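Local structure of Lmo0305 protein (Listeria monocytogenes, 3PJ0) at residues I143-R148 with Q153-E158; A179-I184 with E193-L198; G47-D52 with P244-A249. The protein is of unknown function but belongs to the beta-eliminating lyase family, with the fold of pyridoxal-phosphate-dependent proteins and that cofactor joined to a lysine. All blocks are in the same frame, centred on the assembly; numbering follows the deposited sequence.

The three interactions illustrate how contacts at different depths shape a pyridoxal-phosphate fold: interactions 1 and 2 pack beside the central sheet, and interaction 3 joins two helices near the subunit boundary. Interactions 1 and 2 follow one another along the chain and have centres 10 Å apart. They touch directly: Pro146 CD lies 3.6 Å from both Ile184 CG2 and Arg180 CB. Interaction 2 also reaches the cofactor, since Arg180 hydrogen-bonds O3 of the modified lysine at position 208. Interaction 3 closes a much longer loop that contains both others. It lies apart, its nearest atoms about 17 Å from those of interaction 1 and about 8 Å from those of interaction 2.

Interaction 1 of 3, residues I143-R148 with Q153-E158; sequences IELPQR and QLPAFE
Gln147 and Gln153 join the two segments through their backbones in a single antiparallel, hydrogen-bonded bridge. Gln147 N donates to Gln153 O over 2.8 Å, nearly straight at 166°. The return bond from Gln153 N to Gln147 O is weak, at 3.4 Å.

A water adds a second polar link. It donates to Glu144 O at 2.8 Å and to Gln153 O at 2.9 Å, so the Gln153 carbonyl accepts two hydrogen bonds. Within 143-148, the extended side chain of Glu144 accepts Arg148 N from above its carboxylate plane, while the guanidinium of Arg148 pairs with Glu333.

The apolar part gathers around one methyl. Leu154 CG stands beside its own backbone N (chi1 -72°), which sets CD2 against CA and CB of Pro146, 3.5 Å from Pro146 CA. The same methyl meets Leu145 CD2 at 3.8 Å, the two leucine side chains crossing at about a right angle. Leu145 CD2 also touches the ring of Pro155 at CD, 4.1 Å away. Pro146 follows a cis peptide bond, which turns the chain sharply as it leaves strand 140-144.

The segments run from the end of that strand to the start of helix 157-170, at the beginning of the crossover of the beta-alpha-beta unit 140-144, 157-170, 173-178. The chemistry implies a division of labour: one strong backbone bond and a water-shared carbonyl set the register of the turn, and leucine and proline carbons close its flank on the way to the helix, whose N-cap is Ala156.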
ATOM      1  N   ILE A 143      -1.373 -15.249 -18.010  1.00 10.40           N
ATOM      2  CA  ILE A 143      -2.445 -16.242 -17.879  1.00  9.80           C
ATOM      3  C   ILE A 143      -3.044 -16.124 -16.472  1.00  9.69           C
ATOM      4  O   ILE A 143      -2.331 -16.038 -15.482  1.00  8.44           O
ATOM      5  CB  ILE A 143      -1.884 -17.686 -18.042  1.00 10.12           C
ATOM      6  CG1 ILE A 143      -1.144 -17.844 -19.372  1.00 10.78           C
ATOM      7  CG2 ILE A 143      -2.955 -18.718 -17.794  1.00  9.53           C
ATOM      8  CD1 ILE A 143      -1.988 -17.613 -20.634  1.00 13.96           C
ATOM      9  N   GLU A 144      -4.367 -16.111 -16.387  1.00  9.60           N
ATOM     10  CA  GLU A 144      -5.078 -16.030 -15.090  1.00  8.51           C
ATOM     11  C   GLU A 144      -5.747 -17.394 -14.823  1.00  9.00           C
ATOM     12  O   GLU A 144      -6.621 -17.806 -15.582  1.00  8.44           O
ATOM     13  CB  GLU A 144      -6.132 -14.918 -15.151  1.00  8.93           C
ATOM     14  CG  GLU A 144      -6.874 -14.691 -13.857  1.00  9.53           C
ATOM     15  CD  GLU A 144      -8.070 -13.741 -14.000  1.00 10.54           C
ATOM     16  OE1 GLU A 144      -7.937 -12.658 -14.635  1.00  8.30           O
ATOM     17  OE2 GLU A 144      -9.124 -14.103 -13.461  1.00 10.81           O
ATOM     18  N   LEU A 145      -5.290 -18.094 -13.774  1.00  8.32           N
ATOM     19  CA  LEU A 145      -5.812 -19.408 -13.398  1.00  9.05           C
ATOM     20  C   LEU A 145      -6.571 -19.278 -12.073  1.00  9.02           C
ATOM     21  O   LEU A 145      -5.973 -18.954 -11.048  1.00  9.96           O
ATOM     22  CB  LEU A 145      -4.688 -20.437 -13.226  1.00  8.71           C
ATOM     23  CG  LEU A 145      -3.750 -20.681 -14.381  1.00  9.37           C
ATOM     24  CD1 LEU A 145      -2.587 -21.607 -14.012  1.00  7.73           C
ATOM     25  CD2 LEU A 145      -4.512 -21.250 -15.582  1.00  8.59           C
ATOM     26  N   PRO A 146      -7.901 -19.443 -12.102  1.00  8.55           N
ATOM     27  CA  PRO A 146      -8.783 -19.673 -13.221  1.00  9.10           C
ATOM     28  C   PRO A 146      -9.202 -18.329 -13.774  1.00  9.11           C
ATOM     29  O   PRO A 146      -8.869 -17.319 -13.150  1.00  9.22           O
ATOM     30  CB  PRO A 146      -9.963 -20.381 -12.568  1.00  9.73           C
ATOM     31  CG  PRO A 146     -10.073 -19.736 -11.261  1.00 10.03           C
ATOM     32  CD  PRO A 146      -8.666 -19.332 -10.846  1.00  9.26           C
ATOM     33  N   GLN A 147      -9.948 -18.295 -14.877  1.00  9.06           N
ATOM     34  CA  GLN A 147     -10.374 -17.028 -15.480  1.00  9.30           C
ATOM     35  C   GLN A 147     -11.657 -16.601 -14.797  1.00 10.37           C
ATOM     36  O   GLN A 147     -12.758 -17.033 -15.159  1.00 10.07           O
ATOM     37  CB  GLN A 147     -10.576 -17.158 -16.994  1.00 10.00           C
ATOM     38  CG  GLN A 147     -10.689 -15.811 -17.685  1.00 10.18           C
ATOM     39  CD  GLN A 147      -9.322 -15.165 -17.936  1.00  8.02           C
ATOM     40  OE1 GLN A 147      -8.480 -15.751 -18.607  1.00 11.28           O
ATOM     41  NE2 GLN A 147      -9.097 -13.962 -17.389  1.00  9.37           N
ATOM     42  N   ARG A 148     -11.501 -15.759 -13.790  1.00 10.55           N
ATOM     43  CA  ARG A 148     -12.630 -15.374 -12.935  1.00 11.47           C
ATOM     44  C   ARG A 148     -13.832 -14.733 -13.631  1.00 11.94           C
ATOM     45  O   ARG A 148     -14.967 -15.063 -13.306  1.00 12.49           O
ATOM     46  CB  ARG A 148     -12.128 -14.437 -11.842  1.00 12.08           C
ATOM     47  CG  ARG A 148     -13.201 -13.934 -10.873  1.00 14.44           C
ATOM     48  CD  ARG A 148     -13.780 -12.553 -11.271  1.00 16.40           C
ATOM     49  NE  ARG A 148     -14.588 -12.056 -10.167  1.00 17.94           N
ATOM     50  CZ  ARG A 148     -14.856 -10.777  -9.864  1.00 22.81           C
ATOM     51  NH1 ARG A 148     -14.410  -9.769 -10.598  1.00 24.38           N
ATOM     52  NH2 ARG A 148     -15.596 -10.506  -8.790  1.00 21.15           N
ATOM     53  N   GLN A 153     -12.950 -20.390 -15.124  1.00 10.33           N
ATOM     54  CA  GLN A 153     -12.649 -21.500 -16.043  1.00 10.05           C
ATOM     55  C   GLN A 153     -11.133 -21.777 -16.154  1.00 10.61           C
ATOM     56  O   GLN A 153     -10.298 -20.856 -15.994  1.00  8.16           O
ATOM     57  CB  GLN A 153     -13.228 -21.197 -17.428  1.00 10.12           C
ATOM     58  CG  GLN A 153     -14.763 -21.059 -17.515  1.00 11.61           C
ATOM     59  CD  GLN A 153     -15.259 -20.901 -18.946  1.00 11.91           C
ATOM     60  OE1 GLN A 153     -14.799 -21.609 -19.873  1.00 14.33           O
ATOM     61  NE2 GLN A 153     -16.234 -20.023 -19.134  1.00 12.10           N
ATOM     62  N   LEU A 154     -10.799 -23.044 -16.466  1.00 10.13           N
ATOM     63  CA  LEU A 154      -9.419 -23.480 -16.599  1.00  9.93           C
ATOM     64  C   LEU A 154      -9.185 -24.301 -17.842  1.00 10.37           C
ATOM     65  O   LEU A 154     -10.014 -25.121 -18.206  1.00 10.97           O
ATOM     66  CB  LEU A 154      -9.044 -24.403 -15.407  1.00  9.51           C
ATOM     67  CG  LEU A 154      -8.881 -23.758 -14.035  1.00  9.92           C
ATOM     68  CD1 LEU A 154      -8.761 -24.809 -12.924  1.00  8.10           C
ATOM     69  CD2 LEU A 154      -7.635 -22.843 -14.055  1.00 10.16           C
ATOM     70  N   PRO A 155      -8.026 -24.111 -18.494  1.00 11.31           N
ATOM     71  CA  PRO A 155      -7.658 -25.044 -19.531  1.00 11.92           C
ATOM     72  C   PRO A 155      -7.189 -26.365 -18.896  1.00 12.86           C
ATOM     73  O   PRO A 155      -6.746 -26.404 -17.729  1.00 12.45           O
ATOM     74  CB  PRO A 155      -6.476 -24.358 -20.204  1.00 11.38           C
ATOM     75  CG  PRO A 155      -5.823 -23.596 -19.100  1.00 11.46           C
ATOM     76  CD  PRO A 155      -7.003 -23.075 -18.293  1.00 10.29           C
ATOM     77  N   ALA A 156      -7.289 -27.446 -19.650  1.00 13.52           N
ATOM     78  CA  ALA A 156      -6.682 -28.697 -19.206  1.00 13.70           C
ATOM     79  C   ALA A 156      -5.203 -28.405 -18.868  1.00 13.82           C
ATOM     80  O   ALA A 156      -4.568 -27.549 -19.501  1.00 13.39           O
ATOM     81  CB  ALA A 156      -6.775 -29.726 -20.311  1.00 14.82           C
ATOM     82  N   PHE A 157      -4.656 -29.112 -17.881  1.00 14.03           N
ATOM     83  CA  PHE A 157      -3.267 -28.867 -17.497  1.00 14.09           C
ATOM     84  C   PHE A 157      -2.311 -29.080 -18.680  1.00 14.64           C
ATOM     85  O   PHE A 157      -1.410 -28.288 -18.900  1.00 14.46           O
ATOM     86  CB  PHE A 157      -2.839 -29.696 -16.271  1.00 14.52           C
ATOM     87  CG  PHE A 157      -1.549 -29.199 -15.650  1.00 13.59           C
ATOM     88  CD1 PHE A 157      -1.557 -28.096 -14.811  1.00 13.93           C
ATOM     89  CD2 PHE A 157      -0.330 -29.797 -15.955  1.00 15.88           C
ATOM     90  CE1 PHE A 157      -0.370 -27.610 -14.259  1.00 14.16           C
ATOM     91  CE2 PHE A 157       0.864 -29.311 -15.399  1.00 15.26           C
ATOM     92  CZ  PHE A 157       0.837 -28.218 -14.570  1.00 15.44           C
ATOM     93  N   GLU A 158      -2.556 -30.111 -19.478  1.00 15.20           N
ATOM     94  CA  GLU A 158      -1.705 -30.401 -20.642  1.00 15.74           C
ATOM     95  C   GLU A 158      -1.652 -29.239 -21.633  1.00 15.47           C
ATOM     96  O   GLU A 158      -0.668 -29.057 -22.347  1.00 15.30           O
ATOM     97  CB  GLU A 158      -2.146 -31.685 -21.346  1.00 16.76           C
ATOM     98  CG  GLU A 158      -1.975 -32.944 -20.492  1.00 18.28           C
ATOM     99  CD  GLU A 158      -3.027 -33.086 -19.396  1.00 20.61           C
ATOM    100  OE1 GLU A 158      -4.036 -32.348 -19.428  1.00 22.73           O
ATOM    101  OE2 GLU A 158      -2.831 -33.917 -18.496  1.00 21.29           O
TER
HETATM  102  O   HOH W   1      -7.764 -19.872 -16.995  1.00 10.31           O

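Interaction 2 of 3, residues A179-I184 with E193-L198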
ATOM      1  N   ALA A 179      -3.998 -14.839  -8.548  1.00  7.56           N
ATOM      2  CA  ALA A 179      -4.845 -14.274  -7.517  1.00  8.49           C
ATOM      3  C   ALA A 179      -5.642 -15.385  -6.806  1.00  9.18           C
ATOM      4  O   ALA A 179      -5.889 -15.314  -5.584  1.00  9.60           O
ATOM      5  CB  ALA A 179      -5.814 -13.257  -8.132  1.00  7.92           C
ATOM      6  N   ARG A 180      -6.059 -16.388  -7.585  1.00  8.90           N
ATOM      7  CA  ARG A 180      -6.831 -17.541  -7.073  1.00  9.53           C
ATOM      8  C   ARG A 180      -6.098 -18.857  -7.300  1.00  9.52           C
ATOM      9  O   ARG A 180      -6.701 -19.902  -7.556  1.00  9.64           O
ATOM     10  CB  ARG A 180      -8.215 -17.575  -7.725  1.00  9.29           C
ATOM     11  CG  ARG A 180      -9.120 -16.396  -7.312  1.00 10.80           C
ATOM     12  CD  ARG A 180     -10.410 -16.274  -8.137  1.00 10.13           C
ATOM     13  NE  ARG A 180     -11.164 -15.110  -7.652  1.00 12.25           N
ATOM     14  CZ  ARG A 180     -10.907 -13.845  -7.982  1.00 10.86           C
ATOM     15  NH1 ARG A 180      -9.945 -13.530  -8.852  1.00 10.98           N
ATOM     16  NH2 ARG A 180     -11.631 -12.873  -7.454  1.00 12.63           N
ATOM     17  N   LEU A 181      -4.767 -18.817  -7.221  1.00  9.61           N
ATOM     18  CA  LEU A 181      -3.995 -20.055  -7.402  1.00  9.24           C
ATOM     19  C   LEU A 181      -4.308 -21.167  -6.397  1.00  8.94           C
ATOM     20  O   LEU A 181      -4.401 -22.344  -6.766  1.00 10.20           O
ATOM     21  CB  LEU A 181      -2.494 -19.770  -7.305  1.00  8.27           C
ATOM     22  CG  LEU A 181      -1.568 -20.993  -7.410  1.00  8.92           C
ATOM     23  CD1 LEU A 181      -1.685 -21.700  -8.802  1.00  9.35           C
ATOM     24  CD2 LEU A 181      -0.134 -20.521  -7.128  1.00  9.41           C
ATOM     25  N   TRP A 182      -4.418 -20.811  -5.134  1.00  8.30           N
ATOM     26  CA  TRP A 182      -4.593 -21.787  -4.071  1.00  9.16           C
ATOM     27  C   TRP A 182      -5.857 -22.627  -4.304  1.00  9.40           C
ATOM     28  O   TRP A 182      -5.889 -23.823  -4.046  1.00  9.77           O
ATOM     29  CB  TRP A 182      -4.687 -21.098  -2.711  1.00  9.60           C
ATOM     30  CG  TRP A 182      -3.650 -19.984  -2.488  1.00  9.33           C
ATOM     31  CD1 TRP A 182      -3.929 -18.658  -2.335  1.00 12.66           C
ATOM     32  CD2 TRP A 182      -2.223 -20.096  -2.403  1.00  9.67           C
ATOM     33  NE1 TRP A 182      -2.780 -17.939  -2.132  1.00 12.56           N
ATOM     34  CE2 TRP A 182      -1.714 -18.788  -2.189  1.00 11.68           C
ATOM     35  CE3 TRP A 182      -1.320 -21.159  -2.496  1.00  9.12           C
ATOM     36  CZ2 TRP A 182      -0.334 -18.517  -2.075  1.00 11.62           C
ATOM     37  CZ3 TRP A 182       0.037 -20.891  -2.372  1.00 12.30           C
ATOM     38  CH2 TRP A 182       0.511 -19.576  -2.150  1.00 11.11           C
ATOM     39  N   GLU A 183      -6.877 -21.967  -4.835  1.00  9.36           N
ATOM     40  CA  GLU A 183      -8.165 -22.585  -5.081  1.00  9.79           C
ATOM     41  C   GLU A 183      -8.201 -23.630  -6.199  1.00 10.28           C
ATOM     42  O   GLU A 183      -9.173 -24.400  -6.267  1.00  9.60           O
ATOM     43  CB  GLU A 183      -9.194 -21.496  -5.431  1.00  9.65           C
ATOM     44  CG  GLU A 183      -9.488 -20.486  -4.353  1.00 11.47           C
ATOM     45  CD  GLU A 183      -8.632 -19.230  -4.360  1.00 12.00           C
ATOM     46  OE1 GLU A 183      -7.398 -19.331  -4.385  1.00 10.52           O
ATOM     47  OE2 GLU A 183      -9.228 -18.128  -4.264  1.00 11.07           O
ATOM     48  N   ILE A 184      -7.200 -23.638  -7.090  1.00 10.43           N
ATOM     49  CA  ILE A 184      -7.193 -24.570  -8.236  1.00 11.28           C
ATOM     50  C   ILE A 184      -6.340 -25.848  -8.074  1.00 11.09           C
ATOM     51  O   ILE A 184      -6.451 -26.773  -8.873  1.00 11.34           O
ATOM     52  CB  ILE A 184      -6.797 -23.844  -9.559  1.00 11.87           C
ATOM     53  CG1 ILE A 184      -5.299 -23.476  -9.615  1.00 13.00           C
ATOM     54  CG2 ILE A 184      -7.661 -22.616  -9.775  1.00 12.72           C
ATOM     55  CD1 ILE A 184      -4.866 -22.823 -10.892  1.00 12.10           C
ATOM     56  N   GLU A 193       3.710 -25.339  -6.539  1.00 11.15           N
ATOM     57  CA  GLU A 193       5.028 -25.376  -7.178  1.00 11.05           C
ATOM     58  C   GLU A 193       4.951 -25.926  -8.598  1.00 11.38           C
ATOM     59  O   GLU A 193       5.551 -25.375  -9.523  1.00 11.56           O
ATOM     60  CB  GLU A 193       6.016 -26.200  -6.337  1.00 12.11           C
ATOM     61  CG  GLU A 193       7.373 -26.358  -6.968  1.00 14.47           C
ATOM     62  CD  GLU A 193       8.416 -26.992  -6.042  1.00 20.87           C
ATOM     63  OE1 GLU A 193       8.062 -27.498  -4.961  1.00 23.09           O
ATOM     64  OE2 GLU A 193       9.604 -26.982  -6.422  1.00 24.24           O
ATOM     65  N   GLU A 194       4.234 -27.030  -8.773  1.00 10.80           N
ATOM     66  CA  GLU A 194       4.102 -27.648 -10.098  1.00 11.23           C
ATOM     67  C   GLU A 194       3.476 -26.704 -11.102  1.00 10.98           C
ATOM     68  O   GLU A 194       3.986 -26.559 -12.205  1.00 12.04           O
ATOM     69  CB  GLU A 194       3.295 -28.946 -10.041  1.00 12.20           C
ATOM     70  CG  GLU A 194       4.069 -30.098  -9.486  1.00 13.10           C
ATOM     71  CD  GLU A 194       3.271 -31.381  -9.492  1.00 13.82           C
ATOM     72  OE1 GLU A 194       2.346 -31.520  -8.656  1.00 15.06           O
ATOM     73  OE2 GLU A 194       3.551 -32.231 -10.348  1.00 15.23           O
ATOM     74  N   ILE A 195       2.398 -26.031 -10.705  1.00  9.21           N
ATOM     75  CA  ILE A 195       1.715 -25.084 -11.581  1.00  9.16           C
ATOM     76  C   ILE A 195       2.637 -23.895 -11.905  1.00  9.20           C
ATOM     77  O   ILE A 195       2.798 -23.513 -13.066  1.00  9.29           O
ATOM     78  CB  ILE A 195       0.387 -24.586 -10.922  1.00  9.03           C
ATOM     79  CG1 ILE A 195      -0.598 -25.748 -10.750  1.00 10.55           C
ATOM     80  CG2 ILE A 195      -0.329 -23.499 -11.748  1.00  8.06           C
ATOM     81  CD1 ILE A 195      -1.766 -25.402  -9.794  1.00  8.67           C
ATOM     82  N   CYS A 196       3.264 -23.344 -10.870  1.00  9.19           N
ATOM     83  CA  CYS A 196       4.140 -22.187 -11.041  1.00 10.04           C
ATOM     84  C   CYS A 196       5.423 -22.480 -11.829  1.00 10.59           C
ATOM     85  O   CYS A 196       6.036 -21.539 -12.379  1.00 10.07           O
ATOM     86  CB  CYS A 196       4.512 -21.593  -9.695  1.00  9.32           C
ATOM     87  SG  CYS A 196       3.123 -20.826  -8.842  1.00 10.75           S
ATOM     88  N   ALA A 197       5.830 -23.752 -11.866  1.00 10.83           N
ATOM     89  CA  ALA A 197       7.039 -24.170 -12.598  1.00 11.24           C
ATOM     90  C   ALA A 197       6.959 -23.905 -14.104  1.00 11.86           C
ATOM     91  O   ALA A 197       7.995 -23.904 -14.794  1.00 11.92           O
ATOM     92  CB  ALA A 197       7.358 -25.660 -12.356  1.00 11.58           C
ATOM     93  N   LEU A 198       5.743 -23.719 -14.614  1.00 10.59           N
ATOM     94  CA  LEU A 198       5.560 -23.480 -16.038  1.00 11.29           C
ATOM     95  C   LEU A 198       5.680 -21.989 -16.385  1.00 10.52           C
ATOM     96  O   LEU A 198       5.617 -21.630 -17.563  1.00 11.09           O
ATOM     97  CB  LEU A 198       4.178 -23.978 -16.470  1.00 10.73           C
ATOM     98  CG  LEU A 198       3.873 -25.465 -16.305  1.00 11.94           C
ATOM     99  CD1 LEU A 198       2.400 -25.708 -16.745  1.00 12.33           C
ATOM    100  CD2 LEU A 198       4.838 -26.272 -17.129  1.00 13.75           C
TER
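The backbones come nearest at Leu181 and Ile195, whose CA atoms are 8.7 Å apart, a separation bridged by side chains alone. Segment 179-184, the loop after strand 173-178, turns helically from Leu181 onward without a regular run of helical bonds, although Ile184 N does reach Leu181 O; segment 193-198 lies on helix 192-196.

Leu181 and Ile195 carry most of the contact. With CG anti to the backbone N (chi1 177°), the side chain of Leu181 extends toward the helix and its two methyls part company there. CD1 goes to Ile195, 3.7 Å from Ile195 CG2 and 3.8 Å from Ile195 CD1, so that it rests against both branches of the isoleucine. CD2 goes instead to the neighbouring residue of the helix, 3.7 Å from Cys196 SG. Leu181 and Ile195 run past each other in opposite directions, side by side rather than end to end.

Ile184 supplies a second, looser contact one turn further on. Its CG1 is lodged between the backbone N and the carbonyl carbon (chi1 72°), from where it meets Ile195 CD1 at 4.0 Å. The terminal methyl of Ile195 is thus shared by Leu181 and Ile184, and all four touching residues are buried. The contact is a purely van der Waals one, with the cysteine sulfur serving as one more apolar surface.

The same loop borders the cofactor, for Arg180 NH1 hydrogen-bonds O3 of the modified lysine at position 208. The side chains of the contact pack between strand 201-205 and helices 48-61 and 157-170: Leu181 and Cys196 both meet Leu61, they rest on Val204 and Val202 respectively, and Ile195 meets Phe157.

Interaction 3 of 3, residues G47-D52 with P244-A249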
ATOM      1  N   GLY A  47      13.791  -7.013   7.448  1.00 14.09           N
ATOM      2  CA  GLY A  47      13.406  -7.460   8.775  1.00 13.96           C
ATOM      3  C   GLY A  47      12.796  -8.844   8.773  1.00 13.75           C
ATOM      4  O   GLY A  47      12.096  -9.227   7.830  1.00 12.51           O
ATOM      5  N   ALA A  48      12.986  -9.584   9.861  1.00 14.06           N
ATOM      6  CA  ALA A  48      12.488 -10.962   9.892  1.00 13.53           C
ATOM      7  C   ALA A  48      11.016 -11.123   9.515  1.00 13.30           C
ATOM      8  O   ALA A  48      10.679 -12.027   8.763  1.00 13.39           O
ATOM      9  CB  ALA A  48      12.752 -11.607  11.282  1.00 15.10           C
ATOM     10  N   VAL A  49      10.135 -10.247  10.005  1.00 12.16           N
ATOM     11  CA  VAL A  49       8.706 -10.469   9.769  1.00 12.01           C
ATOM     12  C   VAL A  49       8.376 -10.526   8.265  1.00 11.25           C
ATOM     13  O   VAL A  49       7.634 -11.407   7.859  1.00 10.48           O
ATOM     14  CB  VAL A  49       7.756  -9.503  10.542  1.00 11.79           C
ATOM     15  CG1 VAL A  49       7.987  -8.059  10.176  1.00 14.35           C
ATOM     16  CG2 VAL A  49       6.288  -9.867  10.255  1.00 14.34           C
ATOM     17  N   ILE A  50       8.967  -9.637   7.460  1.00 10.41           N
ATOM     18  CA  ILE A  50       8.722  -9.640   6.024  1.00 11.08           C
ATOM     19  C   ILE A  50       9.597 -10.664   5.296  1.00 11.73           C
ATOM     20  O   ILE A  50       9.113 -11.412   4.440  1.00 12.24           O
ATOM     21  CB  ILE A  50       8.857  -8.216   5.392  0.58 10.66           C
ATOM     22  CG1 ILE A  50       8.391  -8.242   3.922  0.58 11.48           C
ATOM     23  CG2 ILE A  50      10.289  -7.669   5.525  0.58 11.45           C
ATOM     24  CD1 ILE A  50       8.393  -6.872   3.242  0.58 10.52           C
ATOM     25  N   GLU A  51      10.874 -10.727   5.639  1.00 12.85           N
ATOM     26  CA  GLU A  51      11.800 -11.652   4.967  1.00 13.25           C
ATOM     27  C   GLU A  51      11.426 -13.111   5.151  1.00 12.98           C
ATOM     28  O   GLU A  51      11.513 -13.894   4.193  1.00 12.44           O
ATOM     29  CB  GLU A  51      13.235 -11.431   5.445  1.00 13.92           C
ATOM     30  CG  GLU A  51      13.754 -10.068   5.098  1.00 17.05           C
ATOM     31  CD  GLU A  51      15.202  -9.870   5.488  1.00 22.44           C
ATOM     32  OE1 GLU A  51      15.951 -10.884   5.427  1.00 25.86           O
ATOM     33  OE2 GLU A  51      15.573  -8.709   5.811  1.00 19.26           O
ATOM     34  N   ASP A  52      11.015 -13.490   6.363  1.00 12.95           N
ATOM     35  CA  ASP A  52      10.595 -14.858   6.611  1.00 13.94           C
ATOM     36  C   ASP A  52       9.348 -15.218   5.793  1.00 13.41           C
ATOM     37  O   ASP A  52       9.255 -16.331   5.298  1.00 12.78           O
ATOM     38  CB  ASP A  52      10.337 -15.114   8.087  1.00 14.84           C
ATOM     39  CG  ASP A  52      11.611 -14.987   8.943  1.00 16.38           C
ATOM     40  OD1 ASP A  52      12.692 -14.757   8.405  1.00 19.92           O
ATOM     41  OD2 ASP A  52      11.491 -15.054  10.167  1.00 20.91           O
ATOM     42  N   PRO A 244       1.103  -5.280   9.301  1.00  9.29           N
ATOM     43  CA  PRO A 244      -0.312  -5.592   9.526  1.00  9.23           C
ATOM     44  C   PRO A 244      -0.910  -6.542   8.489  1.00  9.23           C
ATOM     45  O   PRO A 244      -1.742  -7.409   8.838  1.00  9.68           O
ATOM     46  CB  PRO A 244      -0.995  -4.206   9.519  1.00  9.66           C
ATOM     47  CG  PRO A 244       0.091  -3.244   9.937  1.00  9.90           C
ATOM     48  CD  PRO A 244       1.355  -3.834   9.329  1.00  9.89           C
ATOM     49  N   TYR A 245      -0.485  -6.388   7.242  1.00  8.41           N
ATOM     50  CA  TYR A 245      -0.935  -7.240   6.149  0.50  8.66           C
ATOM     51  C   TYR A 245      -0.120  -8.531   6.101  1.00  8.70           C
ATOM     52  O   TYR A 245      -0.650  -9.563   5.791  1.00  8.75           O
ATOM     53  CB  TYR A 245      -0.860  -6.523   4.787  0.50  9.01           C
ATOM     54  CG  TYR A 245      -1.694  -5.278   4.667  0.50  8.83           C
ATOM     55  CD1 TYR A 245      -2.996  -5.231   5.146  0.50 10.34           C
ATOM     56  CD2 TYR A 245      -1.195  -4.154   4.035  0.50 10.97           C
ATOM     57  CE1 TYR A 245      -3.765  -4.069   5.031  0.50 11.30           C
ATOM     58  CE2 TYR A 245      -1.962  -2.992   3.902  0.50 12.03           C
ATOM     59  CZ  TYR A 245      -3.242  -2.964   4.401  0.50 11.65           C
ATOM     60  OH  TYR A 245      -3.986  -1.814   4.273  0.50 11.03           O
ATOM     61  N   ILE A 246       1.173  -8.487   6.430  1.00  8.49           N
ATOM     62  CA  ILE A 246       1.986  -9.738   6.406  1.00  8.50           C
ATOM     63  C   ILE A 246       1.514 -10.726   7.475  1.00  8.99           C
ATOM     64  O   ILE A 246       1.237 -11.904   7.193  1.00  8.07           O
ATOM     65  CB  ILE A 246       3.503  -9.466   6.611  1.00  8.03           C
ATOM     66  CG1 ILE A 246       4.066  -8.651   5.445  1.00  8.71           C
ATOM     67  CG2 ILE A 246       4.319 -10.787   6.725  1.00  9.09           C
ATOM     68  CD1 ILE A 246       5.365  -7.947   5.826  1.00  9.39           C
ATOM     69  N   LEU A 247       1.387 -10.242   8.706  1.00  9.14           N
ATOM     70  CA  LEU A 247       0.904 -11.123   9.795  1.00  9.43           C
ATOM     71  C   LEU A 247      -0.478 -11.740   9.517  1.00  9.84           C
ATOM     72  O   LEU A 247      -0.688 -12.944   9.789  1.00 10.42           O
ATOM     73  CB  LEU A 247       0.942 -10.425  11.142  1.00  9.41           C
ATOM     74  CG  LEU A 247       2.358 -10.032  11.619  1.00 10.34           C
ATOM     75  CD1 LEU A 247       2.261  -9.104  12.827  1.00 11.47           C
ATOM     76  CD2 LEU A 247       3.327 -11.254  11.880  1.00 13.67           C
ATOM     77  N   SER A 248      -1.430 -10.912   9.061  1.00 10.15           N
ATOM     78  CA  SER A 248      -2.760 -11.398   8.725  1.00  9.99           C
ATOM     79  C   SER A 248      -2.721 -12.344   7.522  1.00 10.17           C
ATOM     80  O   SER A 248      -3.452 -13.346   7.519  1.00 10.54           O
ATOM     81  CB  SER A 248      -3.761 -10.256   8.498  1.00  9.11           C
ATOM     82  OG  SER A 248      -3.255  -9.318   7.580  1.00 10.39           O
ATOM     83  N   ALA A 249      -1.879 -12.050   6.525  1.00  9.99           N
ATOM     84  CA  ALA A 249      -1.745 -12.949   5.345  1.00 10.01           C
ATOM     85  C   ALA A 249      -1.251 -14.310   5.781  1.00  9.17           C
ATOM     86  O   ALA A 249      -1.833 -15.319   5.442  1.00  9.87           O
ATOM     87  CB  ALA A 249      -0.781 -12.363   4.277  1.00  9.20           C
TER
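Val49 contributes the one flat group at which the helices meet, its peptide carbonyl: the oxygen lies 3.6 Å from Ile246 CG2. The ring of Phe68 borders the contact, touched by both Ile50 and Ile246. The ring of Tyr245 (one of two conformers) meets Tyr245 of the second subunit, planes at about 75°, and its OH hydrogen-bonds Ser241 O of that subunit. Glu51, whose side chain sets off away from 244-249, accepts Gly47 N at OE2 over 3.0 Å, on the anti side and out of the carboxylate plane. This bond ties Gly47, the N-cap, to the first turn of its helix.

Between the helices the contact is aliphatic. The methyl CG2 of Val49, placed opposite the backbone N, reaches Leu247 CD2 at 3.7 Å, the two side chains lying about perpendicular. The same methyl is 4.1 Å from Ile246 CG2. Ile246 uses both of its branches: CG2 serves Val49, while CD1, carried on a CG1 beside the backbone N (chi1 -65°), comes to 3.5 Å from Ile50 CB. This last contact is that of one of two modelled conformers of Ile50 and is to that extent provisional.

Ser248 OG donates to Pro244 O one turn back. Leu247 packs on Val25 of the second subunit, and Pro244 on Pro244 of that subunit.

The helical segments approach to 10.0 Å between axes at an angle of 51°. The arrangement is an inclined helix-helix packing of branched aliphatic side chains, here joining helices 48-61 and 243-256 at the boundary with the second subunit.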